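SusD homolog (Bacteroides thetaiotaomicron, PDB 4MRU) probably binds host mucin O-glycans at the bacterial cell surface, as a SusD-like outer-membrane lipoprotein with a TPR-like helical fold. Local coordinates at residues V121-G126 against D154-M159; I128-V133 against F160-E165; D257-A262 against D306-Y311; T281-N286 against G290-R295. One frame throughout, in Å; residues are numbered along the deposited sequence. Where two conformers were deposited one is given.

Contact 1: residues V121-G126 against D154-M159; sequences VTDIYG and DVYMRM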
# COMPACT_ATOMS: atom_id res chain seq x y z
N VAL A 121 -2.55 3.20 8.59
CA VAL A 121 -3.83 3.61 9.14
C VAL A 121 -4.07 5.11 9.00
O VAL A 121 -5.15 5.52 8.60
CB VAL A 121 -3.96 3.18 10.62
CG1 VAL A 121 -5.29 3.59 11.21
CG2 VAL A 121 -3.78 1.65 10.73
N THR A 122 -3.08 5.95 9.32
CA THR A 122 -3.30 7.37 9.12
C THR A 122 -3.46 7.69 7.61
O THR A 122 -4.24 8.58 7.27
CB THR A 122 -2.23 8.29 9.74
OG1 THR A 122 -2.64 9.66 9.54
CG2 THR A 122 -0.88 8.10 9.14
N ASP A 123 -2.75 6.99 6.75
CA ASP A 123 -2.92 7.23 5.30
C ASP A 123 -4.32 6.90 4.80
O ASP A 123 -4.82 7.55 3.88
CB ASP A 123 -1.89 6.44 4.48
CG ASP A 123 -0.50 7.07 4.51
OD1 ASP A 123 -0.35 8.18 5.06
OD2 ASP A 123 0.43 6.42 4.00
N ILE A 124 -4.97 5.93 5.43
CA ILE A 124 -6.36 5.59 5.09
C ILE A 124 -7.39 6.63 5.60
O ILE A 124 -8.37 6.92 4.89
CB ILE A 124 -6.71 4.20 5.64
CG1 ILE A 124 -5.85 3.15 4.92
CG2 ILE A 124 -8.18 3.88 5.46
CD1 ILE A 124 -5.80 1.84 5.69
N TYR A 125 -7.18 7.18 6.79
CA TYR A 125 -8.22 7.99 7.49
C TYR A 125 -7.92 9.44 7.63
O TYR A 125 -8.84 10.25 7.69
CB TYR A 125 -8.46 7.43 8.90
CG TYR A 125 -9.07 6.06 8.86
CD1 TYR A 125 -10.44 5.88 8.70
CD2 TYR A 125 -8.30 4.94 8.99
CE1 TYR A 125 -11.00 4.63 8.59
CE2 TYR A 125 -8.87 3.68 8.93
CZ TYR A 125 -10.21 3.53 8.74
OH TYR A 125 -10.76 2.26 8.71
N GLY A 126 -6.64 9.78 7.70
CA GLY A 126 -6.24 11.13 8.10
C GLY A 126 -5.92 11.15 9.59
O GLY A 126 -5.08 10.35 10.08
N ASP A 154 0.53 15.83 12.65
CA ASP A 154 1.16 15.49 13.94
C ASP A 154 1.48 14.01 14.03
O ASP A 154 2.49 13.63 14.66
CB ASP A 154 0.28 15.91 15.12
CG ASP A 154 0.29 17.44 15.34
OD1 ASP A 154 1.17 18.15 14.82
OD2 ASP A 154 -0.57 17.90 16.06
N VAL A 155 0.67 13.16 13.41
CA VAL A 155 1.06 11.76 13.37
C VAL A 155 2.38 11.57 12.61
O VAL A 155 3.28 10.89 13.12
CB VAL A 155 -0.02 10.88 12.76
CG1 VAL A 155 0.47 9.45 12.68
CG2 VAL A 155 -1.27 10.91 13.62
N TYR A 156 2.49 12.12 11.39
CA TYR A 156 3.71 11.97 10.59
C TYR A 156 4.92 12.55 11.32
O TYR A 156 5.97 11.91 11.40
CB TYR A 156 3.53 12.61 9.22
CG TYR A 156 3.13 11.65 8.15
CD1 TYR A 156 1.80 11.22 8.00
CD2 TYR A 156 4.07 11.11 7.28
CE1 TYR A 156 1.47 10.32 6.99
CE2 TYR A 156 3.74 10.18 6.31
CZ TYR A 156 2.43 9.78 6.18
OH TYR A 156 2.10 8.88 5.17
N MSE A 157 4.78 13.71 11.94
CA MSE A 157 5.97 14.33 12.57
C MSE A 157 6.41 13.49 13.77
O MSE A 157 7.62 13.33 14.02
CB MSE A 157 5.67 15.77 12.94
CG MSE A 157 5.51 16.67 11.69
SE MSE A 157 6.38 16.09 10.00
CE MSE A 157 4.68 16.33 9.05
N ARG A 158 5.46 12.93 14.51
CA ARG A 158 5.79 12.09 15.64
C ARG A 158 6.42 10.79 15.17
O ARG A 158 7.41 10.35 15.73
CB ARG A 158 4.54 11.86 16.53
CG ARG A 158 4.80 10.97 17.75
CD ARG A 158 5.82 11.55 18.73
NE ARG A 158 5.19 12.50 19.63
CZ ARG A 158 4.68 12.18 20.81
NH1 ARG A 158 4.73 10.94 21.27
NH2 ARG A 158 4.10 13.12 21.55
N MSE A 159 5.89 10.18 14.11
CA MSE A 159 6.51 9.00 13.52
C MSE A 159 7.95 9.28 13.09
O MSE A 159 8.84 8.46 13.34
CB MSE A 159 5.67 8.49 12.31
CG MSE A 159 4.35 7.91 12.81
SE MSE A 159 3.31 7.37 11.21
CE MSE A 159 2.08 6.24 12.19

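Contact 2: residues I128-V133 against F160-E165; sequences IPYSKV and FQELEE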
# COMPACT_ATOMS: atom_id res chain seq x y z
N ILE A 128 -5.97 10.19 13.33
CA ILE A 128 -6.12 8.96 14.06
C ILE A 128 -5.58 9.14 15.48
O ILE A 128 -4.69 9.97 15.71
CB ILE A 128 -5.34 7.76 13.45
CG1 ILE A 128 -3.84 8.05 13.31
CG2 ILE A 128 -5.86 7.36 12.08
CD1 ILE A 128 -3.03 6.77 13.20
N PRO A 129 -6.09 8.34 16.41
CA PRO A 129 -5.46 8.19 17.72
C PRO A 129 -4.06 7.62 17.53
O PRO A 129 -3.89 6.73 16.74
CB PRO A 129 -6.35 7.18 18.43
CG PRO A 129 -7.60 7.11 17.64
CD PRO A 129 -7.25 7.45 16.24
N TYR A 130 -3.08 8.24 18.15
CA TYR A 130 -1.72 7.84 18.02
C TYR A 130 -0.94 8.24 19.29
O TYR A 130 -0.74 7.41 20.15
CB TYR A 130 -1.06 8.44 16.76
CG TYR A 130 0.31 7.78 16.49
CD1 TYR A 130 0.40 6.47 16.06
CD2 TYR A 130 1.49 8.49 16.64
CE1 TYR A 130 1.63 5.85 15.82
CE2 TYR A 130 2.71 7.90 16.36
CZ TYR A 130 2.78 6.59 15.99
OH TYR A 130 3.98 5.99 15.76
N SER A 131 -0.56 9.51 19.44
CA SER A 131 0.27 9.93 20.59
C SER A 131 -0.43 9.83 21.96
O SER A 131 0.22 9.70 22.99
CB SER A 131 0.83 11.37 20.39
OG SER A 131 -0.22 12.34 20.43
N LYS A 132 -1.75 9.93 21.99
CA LYS A 132 -2.48 9.97 23.28
C LYS A 132 -3.19 8.66 23.59
O LYS A 132 -4.09 8.62 24.42
CB LYS A 132 -3.50 11.11 23.26
CG LYS A 132 -2.83 12.48 23.14
CD LYS A 132 -3.83 13.52 22.71
CE LYS A 132 -3.21 14.91 22.71
NZ LYS A 132 -4.23 15.90 22.32
N VAL A 133 -2.82 7.59 22.90
CA VAL A 133 -3.38 6.29 23.24
C VAL A 133 -2.75 5.83 24.56
O VAL A 133 -1.53 5.87 24.69
CB VAL A 133 -3.16 5.28 22.12
CG1 VAL A 133 -3.68 3.91 22.53
CG2 VAL A 133 -3.86 5.76 20.84
N PHE A 160 8.19 10.41 12.44
CA PHE A 160 9.54 10.70 12.03
C PHE A 160 10.46 10.79 13.25
O PHE A 160 11.58 10.26 13.23
CB PHE A 160 9.65 11.99 11.22
CG PHE A 160 9.17 11.87 9.80
CD1 PHE A 160 9.70 10.93 8.94
CD2 PHE A 160 8.22 12.75 9.31
CE1 PHE A 160 9.28 10.85 7.62
CE2 PHE A 160 7.82 12.70 7.98
CZ PHE A 160 8.33 11.74 7.14
N GLN A 161 9.98 11.42 14.32
CA GLN A 161 10.75 11.51 15.55
C GLN A 161 11.01 10.12 16.13
O GLN A 161 12.15 9.77 16.49
CB GLN A 161 10.03 12.43 16.53
CG GLN A 161 10.72 12.74 17.84
CD GLN A 161 9.76 13.45 18.79
OE1 GLN A 161 8.82 14.15 18.36
NE2 GLN A 161 9.95 13.23 20.07
N GLU A 162 9.99 9.28 16.14
CA GLU A 162 10.16 7.90 16.63
C GLU A 162 11.08 7.03 15.75
O GLU A 162 11.86 6.21 16.28
CB GLU A 162 8.79 7.24 16.80
CG GLU A 162 7.93 7.90 17.88
CD GLU A 162 6.50 7.43 17.90
OE1 GLU A 162 6.03 6.89 16.85
OE2 GLU A 162 5.83 7.66 18.94
N LEU A 163 11.01 7.17 14.44
CA LEU A 163 11.92 6.43 13.59
C LEU A 163 13.37 6.81 13.89
O LEU A 163 14.24 5.92 13.90
CB LEU A 163 11.61 6.62 12.10
CG LEU A 163 10.29 5.94 11.73
CD1 LEU A 163 9.94 6.24 10.28
CD2 LEU A 163 10.36 4.44 12.01
N GLU A 164 13.64 8.10 14.11
CA GLU A 164 15.01 8.52 14.45
C GLU A 164 15.45 7.96 15.76
O GLU A 164 16.62 7.55 15.93
CB GLU A 164 15.16 10.03 14.48
CG GLU A 164 15.36 10.62 13.10
CD GLU A 164 16.14 11.92 13.13
OE1 GLU A 164 16.27 12.54 14.20
OE2 GLU A 164 16.63 12.30 12.05
N GLU A 165 14.56 7.97 16.73
CA GLU A 165 14.87 7.38 18.04
C GLU A 165 15.15 5.87 17.92
O GLU A 165 16.12 5.38 18.50
CB GLU A 165 13.74 7.58 19.03
CG GLU A 165 13.56 8.99 19.52
CD GLU A 165 12.18 9.24 20.17
OE1 GLU A 165 11.35 8.31 20.35
OE2 GLU A 165 11.94 10.40 20.49

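Contact 3: residues D257-A262 against D306-Y311; sequences DYRVGA and DMITSY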
# COMPACT_ATOMS: atom_id res chain seq x y z
N ASP A 257 -13.31 -15.19 -3.06
CA ASP A 257 -14.09 -13.99 -2.93
C ASP A 257 -13.55 -12.81 -3.78
O ASP A 257 -14.20 -11.79 -3.89
CB ASP A 257 -14.13 -13.53 -1.47
CG ASP A 257 -15.12 -14.30 -0.61
OD1 ASP A 257 -15.87 -15.15 -1.13
OD2 ASP A 257 -15.12 -14.03 0.61
N TYR A 258 -12.37 -12.94 -4.36
CA TYR A 258 -11.73 -11.87 -5.13
C TYR A 258 -11.08 -12.39 -6.39
O TYR A 258 -10.49 -13.49 -6.40
CB TYR A 258 -10.67 -11.10 -4.29
CG TYR A 258 -11.26 -10.68 -2.98
CD1 TYR A 258 -12.05 -9.55 -2.89
CD2 TYR A 258 -11.20 -11.53 -1.86
CE1 TYR A 258 -12.70 -9.22 -1.69
CE2 TYR A 258 -11.87 -11.20 -0.67
CZ TYR A 258 -12.60 -10.06 -0.62
OH TYR A 258 -13.29 -9.77 0.52
N ARG A 259 -11.13 -11.58 -7.44
CA ARG A 259 -10.34 -11.85 -8.63
C ARG A 259 -9.65 -10.56 -9.04
O ARG A 259 -9.93 -9.48 -8.53
CB ARG A 259 -11.20 -12.43 -9.77
CG ARG A 259 -11.78 -13.82 -9.54
CD ARG A 259 -10.63 -14.79 -9.58
NE ARG A 259 -10.91 -16.21 -9.30
CZ ARG A 259 -10.59 -16.85 -8.17
NH1 ARG A 259 -10.15 -16.21 -7.09
NH2 ARG A 259 -10.74 -18.16 -8.12
N VAL A 260 -8.75 -10.69 -9.98
CA VAL A 260 -7.95 -9.59 -10.42
C VAL A 260 -8.79 -8.55 -11.17
O VAL A 260 -9.67 -8.88 -11.96
CB VAL A 260 -6.78 -10.10 -11.30
CG1 VAL A 260 -5.93 -8.94 -11.78
CG2 VAL A 260 -5.93 -11.07 -10.52
N GLY A 261 -8.45 -7.29 -10.93
CA GLY A 261 -9.14 -6.17 -11.50
C GLY A 261 -8.72 -5.82 -12.92
O GLY A 261 -7.62 -6.19 -13.39
N ALA A 262 -9.60 -5.09 -13.61
CA ALA A 262 -9.41 -4.76 -14.99
C ALA A 262 -8.17 -3.88 -15.19
O ALA A 262 -7.47 -4.01 -16.20
CB ALA A 262 -10.62 -4.04 -15.53
N ASP A 306 -19.60 -17.56 -12.39
CA ASP A 306 -19.15 -16.80 -13.57
C ASP A 306 -17.99 -15.84 -13.26
O ASP A 306 -17.03 -15.69 -14.03
CB ASP A 306 -20.32 -15.98 -14.17
CG ASP A 306 -21.41 -16.80 -14.82
OD1 ASP A 306 -21.11 -17.88 -15.33
OD2 ASP A 306 -22.61 -16.35 -14.85
N MSE A 307 -18.09 -15.12 -12.14
CA MSE A 307 -17.07 -14.15 -11.71
C MSE A 307 -15.82 -14.85 -11.27
O MSE A 307 -14.73 -14.37 -11.51
CB MSE A 307 -17.53 -13.28 -10.52
CG MSE A 307 -18.83 -12.51 -10.71
SE MSE A 307 -18.70 -11.20 -12.20
CE MSE A 307 -19.55 -12.32 -13.46
N ILE A 308 -15.97 -16.00 -10.64
CA ILE A 308 -14.83 -16.76 -10.13
C ILE A 308 -14.05 -17.41 -11.28
O ILE A 308 -12.85 -17.37 -11.30
CB ILE A 308 -15.30 -17.83 -9.14
CG1 ILE A 308 -15.71 -17.18 -7.82
CG2 ILE A 308 -14.23 -18.92 -8.92
CD1 ILE A 308 -16.59 -18.07 -6.96
N THR A 309 -14.76 -17.93 -12.27
CA THR A 309 -14.10 -18.71 -13.34
C THR A 309 -13.73 -17.89 -14.59
O THR A 309 -12.91 -18.34 -15.37
CB THR A 309 -14.96 -19.90 -13.78
OG1 THR A 309 -16.23 -19.44 -14.25
CG2 THR A 309 -15.17 -20.93 -12.62
N SER A 310 -14.29 -16.71 -14.77
CA SER A 310 -14.07 -15.95 -16.01
C SER A 310 -12.92 -14.96 -15.94
O SER A 310 -12.57 -14.34 -16.95
CB SER A 310 -15.33 -15.20 -16.38
OG SER A 310 -16.38 -16.12 -16.57
N TYR A 311 -12.40 -14.74 -14.73
CA TYR A 311 -11.35 -13.77 -14.49
C TYR A 311 -10.16 -14.41 -13.79
O TYR A 311 -10.31 -15.33 -13.01
CB TYR A 311 -11.88 -12.59 -13.66
CG TYR A 311 -13.06 -11.97 -14.35
CD1 TYR A 311 -12.89 -11.15 -15.45
CD2 TYR A 311 -14.34 -12.19 -13.88
CE1 TYR A 311 -13.98 -10.61 -16.11
CE2 TYR A 311 -15.44 -11.66 -14.52
CZ TYR A 311 -15.26 -10.87 -15.65
OH TYR A 311 -16.34 -10.33 -16.30
O HOH W 1 -10.56 -19.68 -10.37

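Contact 4: residues T281-N286 against G290-R295; sequences TKVKNN and GYYGMR. With EDO (1,2-ethanediol), chain M; EDO (1,2-ethanediol), chain K.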
# COMPACT_ATOMS: atom_id res chain seq x y z
N THR A 281 -3.00 -16.14 -12.42
CA THR A 281 -3.39 -17.34 -13.11
C THR A 281 -4.04 -16.97 -14.46
O THR A 281 -4.56 -15.84 -14.65
CB THR A 281 -4.41 -18.16 -12.29
OG1 THR A 281 -5.60 -17.38 -12.12
CG2 THR A 281 -3.86 -18.49 -10.93
N LYS A 282 -3.98 -17.91 -15.38
CA LYS A 282 -4.65 -17.83 -16.66
C LYS A 282 -6.03 -18.41 -16.57
O LYS A 282 -6.25 -19.35 -15.81
CB LYS A 282 -3.88 -18.64 -17.71
CG LYS A 282 -2.60 -17.98 -18.18
CD LYS A 282 -2.10 -18.65 -19.45
CE LYS A 282 -1.04 -17.81 -20.15
NZ LYS A 282 -0.45 -18.52 -21.34
N VAL A 283 -6.96 -17.84 -17.35
CA VAL A 283 -8.27 -18.36 -17.54
C VAL A 283 -8.20 -19.02 -18.88
O VAL A 283 -7.73 -18.40 -19.82
CB VAL A 283 -9.35 -17.28 -17.66
CG1 VAL A 283 -10.68 -17.97 -17.96
CG2 VAL A 283 -9.45 -16.43 -16.42
N LYS A 284 -8.63 -20.27 -18.97
CA LYS A 284 -8.42 -21.09 -20.15
C LYS A 284 -9.68 -21.91 -20.34
O LYS A 284 -9.97 -22.82 -19.54
CB LYS A 284 -7.22 -22.03 -19.95
N ASN A 285 -10.48 -21.54 -21.35
CA ASN A 285 -11.75 -22.27 -21.66
C ASN A 285 -12.11 -22.15 -23.15
O ASN A 285 -11.23 -21.86 -23.98
CB ASN A 285 -12.92 -21.80 -20.76
CG ASN A 285 -13.14 -20.28 -20.82
OD1 ASN A 285 -13.44 -19.71 -21.88
ND2 ASN A 285 -12.99 -19.63 -19.68
N ASN A 286 -13.38 -22.36 -23.52
CA ASN A 286 -13.81 -22.28 -24.92
C ASN A 286 -13.61 -20.89 -25.58
O ASN A 286 -13.19 -20.77 -26.74
CB ASN A 286 -15.29 -22.70 -25.06
CG ASN A 286 -15.48 -24.21 -25.07
OD1 ASN A 286 -14.65 -24.96 -25.57
ND2 ASN A 286 -16.61 -24.67 -24.53
N GLY A 290 -5.83 -16.80 -21.42
CA GLY A 290 -4.96 -15.69 -21.09
C GLY A 290 -5.28 -15.05 -19.77
O GLY A 290 -5.85 -15.69 -18.88
N TYR A 291 -4.96 -13.74 -19.65
CA TYR A 291 -5.13 -13.00 -18.44
C TYR A 291 -6.33 -12.05 -18.61
O TYR A 291 -6.39 -11.31 -19.57
CB TYR A 291 -3.89 -12.22 -18.15
CG TYR A 291 -2.68 -13.14 -18.05
CD1 TYR A 291 -2.48 -13.91 -16.92
CD2 TYR A 291 -1.74 -13.20 -19.07
CE1 TYR A 291 -1.39 -14.77 -16.82
CE2 TYR A 291 -0.63 -14.06 -18.99
CZ TYR A 291 -0.46 -14.84 -17.87
OH TYR A 291 0.63 -15.65 -17.73
N TYR A 292 -7.28 -12.14 -17.69
CA TYR A 292 -8.53 -11.38 -17.76
C TYR A 292 -8.83 -10.75 -16.41
O TYR A 292 -8.62 -11.37 -15.34
CB TYR A 292 -9.67 -12.30 -18.14
CG TYR A 292 -9.56 -12.92 -19.51
CD1 TYR A 292 -8.92 -14.14 -19.68
CD2 TYR A 292 -10.11 -12.30 -20.65
CE1 TYR A 292 -8.80 -14.71 -20.92
CE2 TYR A 292 -10.02 -12.90 -21.91
CZ TYR A 292 -9.38 -14.11 -22.03
OH TYR A 292 -9.20 -14.74 -23.26
N GLY A 293 -9.32 -9.52 -16.45
CA GLY A 293 -9.61 -8.75 -15.26
C GLY A 293 -11.05 -8.36 -15.21
O GLY A 293 -11.70 -8.26 -16.25
N MSE A 294 -11.55 -8.21 -13.97
CA MSE A 294 -12.93 -7.84 -13.71
C MSE A 294 -13.03 -6.34 -13.49
O MSE A 294 -12.21 -5.75 -12.79
CB MSE A 294 -13.40 -8.62 -12.47
CG MSE A 294 -14.86 -8.41 -12.08
SE MSE A 294 -15.10 -8.65 -10.11
CE MSE A 294 -14.09 -10.30 -9.89
N ARG A 295 -14.04 -5.72 -14.05
CA ARG A 295 -14.27 -4.30 -13.82
C ARG A 295 -14.53 -4.06 -12.34
O ARG A 295 -15.34 -4.72 -11.75
CB ARG A 295 -15.44 -3.77 -14.64
CG ARG A 295 -15.63 -2.25 -14.62
CD ARG A 295 -14.59 -1.51 -15.46
NE ARG A 295 -14.85 -0.11 -15.37
CZ ARG A 295 -15.66 0.54 -16.19
NH1 ARG A 295 -16.27 -0.07 -17.23
NH2 ARG A 295 -15.86 1.83 -15.97
C1 EDO M . -4.01 -11.83 -23.22
O1 EDO M . -4.00 -12.67 -22.08
C2 EDO M . -5.20 -12.23 -24.05
O2 EDO M . -6.29 -12.12 -23.14
C1 EDO K . -20.55 1.34 -17.95
O1 EDO K . -20.07 2.71 -18.13
C2 EDO K . -19.81 0.23 -18.75
O2 EDO K . -18.47 0.58 -19.21

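Contact 1: residues V121-G126 against D154-M159
The ring of Tyr156 meets the carboxylate of Asp123 at its edge: OD1 lies in the ring plane beyond the hydroxyl, and the two flat groups are turned only 22° apart. Tyr156 OH donates to Asp123 OD1 over 2.6 Å, and Asp123 OD1 accepts through its syn lone pair, the one facing its partner oxygen. Obliquely to the same ring sits the methyl of Thr122, with CG2 3.9 Å from Tyr156 CE1. That methyl also packs on Val155, whose CG1 is 4.0 Å away from Thr122 CG2, the two side chains passing antiparallel. Thr122 has OG1 anti to its own nitrogen (chi1 -176°), which turns the hydroxyl to the end of its helix, where OG1 donates to Gly126 O at 2.6 Å; the methyl is thereby left for the neighbouring helix. The buried carboxylate of Asp123 is held by several donors, Trp502 at OD1 and Gln119 and a salt bridge from Arg209 at OD2, which would be expected to stabilise its negative charge. Helices 104-125 and 152-173 run antiparallel here, their local axes 11.2 Å apart at an angle of 164°, while helix 192-209 packs against Tyr156 through Met206 and Arg209.

Contact 2: residues I128-V133 against F160-E165
The loop that leaves helix 104-125 is tied to helix 152-173 by, among other contacts, a buried tyrosine-carboxylate bond between Tyr130 and Glu162. The phenol hydroxyl donates to the carboxylate, Tyr130 OH to Glu162 OE1, at a very short 2.5 Å. OE1 lies at the ring edge, near the ring plane, and is 3.4 Å from Tyr130 CZ. The two side chains arrive from opposite directions, and the ring and carboxylate planes are 52° apart. The hydroxyl approaches OE1 from its outer end, leaving Glu162 OE2 4.0 Å from Tyr130 OH. Tyr130 swings its ring away from its backbone nitrogen (chi1 -169°) toward the helix, and Glu162 reaches out to it with a chain extended beyond CG (chi2 170°). In the TPR-like helical architecture of this family the Tyr130 side chain packs between two antiparallel helices, on Val115 and Met118 of helix 104-125 and on Val155 and Met159 of helix 152-173. Immediately after its insertion the chain reverses in a type I turn from Tyr130 to Val133, whose closing bond, Val133 N to Tyr130 O, is weak at 3.5 Å. Arg114 serves both partners, with a salt bridge to Glu162 OE2 and a cation-pi contact on the Tyr130 ring, and its charge probably offsets that of the buried glutamate.

Contact 3: residues D257-A262 against D306-Y311
Polar contacts across this interface are made by Arg259, which reaches from strand 258-260 to the backbone of helix 304-309. Its NE donates to Ile308 O over 3.0 Å with an N-H...O angle of 159°; the nitrogen lies in the carbonyl plane, on a lone pair, whereas the oxygen sits 20° out of the guanidinium plane. Water 1 accepts from Arg259 NH2 at 2.7 Å and returns a weak, long bond to Ile308 O. Within its own segment, Arg259 NH1 donates to Tyr258 O at 2.8 Å and, with Phe252 O as a further acceptor, holds the guanidinium from its own side of the interface. All three nitrogens are thus gripped, which fixes the group's rotation. A bend at chi2 (-70°) turns the chain toward the helix.

Van der Waals contacts complete the interface. Ile308 CG2 lies 3.7 Å from Arg259 NH2. Arg259 CG lies 3.6 Å from Met307 O, a buried oxygen with no hydrogen-bond partner in the model, and Arg259 CD 3.5 Å from Tyr311 O. The CB atoms of Arg259 and Tyr311 touch at 4.0 Å; the Tyr311 ring turns away, its hydroxyl hydrogen-bonded to Asp383. An arginine bonded to a main-chain carbonyl thus ties helix 304-309 to the two-stranded antiparallel sheet of strands 58-60 and 258-260.

Contact 4: residues T281-N286 against G290-R295
Gly290 pairs with Val283 across the strands while, unusually, a small diol lies against its CA: 1,2-ethanediol of chain M, probably from the crystallisation liquor, places O1 3.3 Å from Gly290 CA. The same O1 accepts from Tyr291 N at 2.8 Å in a nearly straight bond (170°), and the diol's O2 lies over one face of the Tyr292 ring, offset toward the rim. Gly290 itself has a positive phi (149°). It forms an antiparallel hydrogen-bonded pair with Val283: Val283 N donates to Gly290 O at 2.9 Å, and Gly290 N returns to Val283 O at 3.0 Å. This is the two-stranded antiparallel hairpin of strands 283-284 and 289-290, a surface feature of a largely helical protein. Beside the pair, Lys282 CA makes a CA-H...O contact with Gly290 O.

Side-chain packing flanks the pair. The side chains of Val283 and Tyr292 cross at about a right angle, with Val283 CB 3.8 Å from Tyr292 CD1, oblique to the ring; the hydroxyl of Tyr292 bonds to Glu289 N. Lys282, stretched out beyond CG (chi2 -165°), slants across Tyr291, with Lys282 CG 3.7 Å from Tyr291 CE1 and Lys282 CE 3.6 Å from Tyr291 OH. Thr281 O approaches the same ring at CD1 and also receives Ser312 OG, which bonds Tyr292 N as well, joining the hairpin to the chain after helix 304-309.

In the fold
After several earlier helices the chain runs through helix 104-125 and the loop after it, then returns along helix 152-173. Contact 1 closes this loop between the two helices, and contact 2, starting just beyond, fixes the loop to a later part of the same helix; their segments alternate, so the two cross, and they touch through Met159 and Tyr130. Further on, contact 3 spans from strand 258-260 to helix 304-309, and contact 4, the hairpin of strands 283-284 and 289-290, falls within that span. These two also touch, Val260 O lying 2.8 Å from Met294 N. The pairs sit on opposite sides of the chain's centre, with contacts 1 and 3 centred about 33 Å apart.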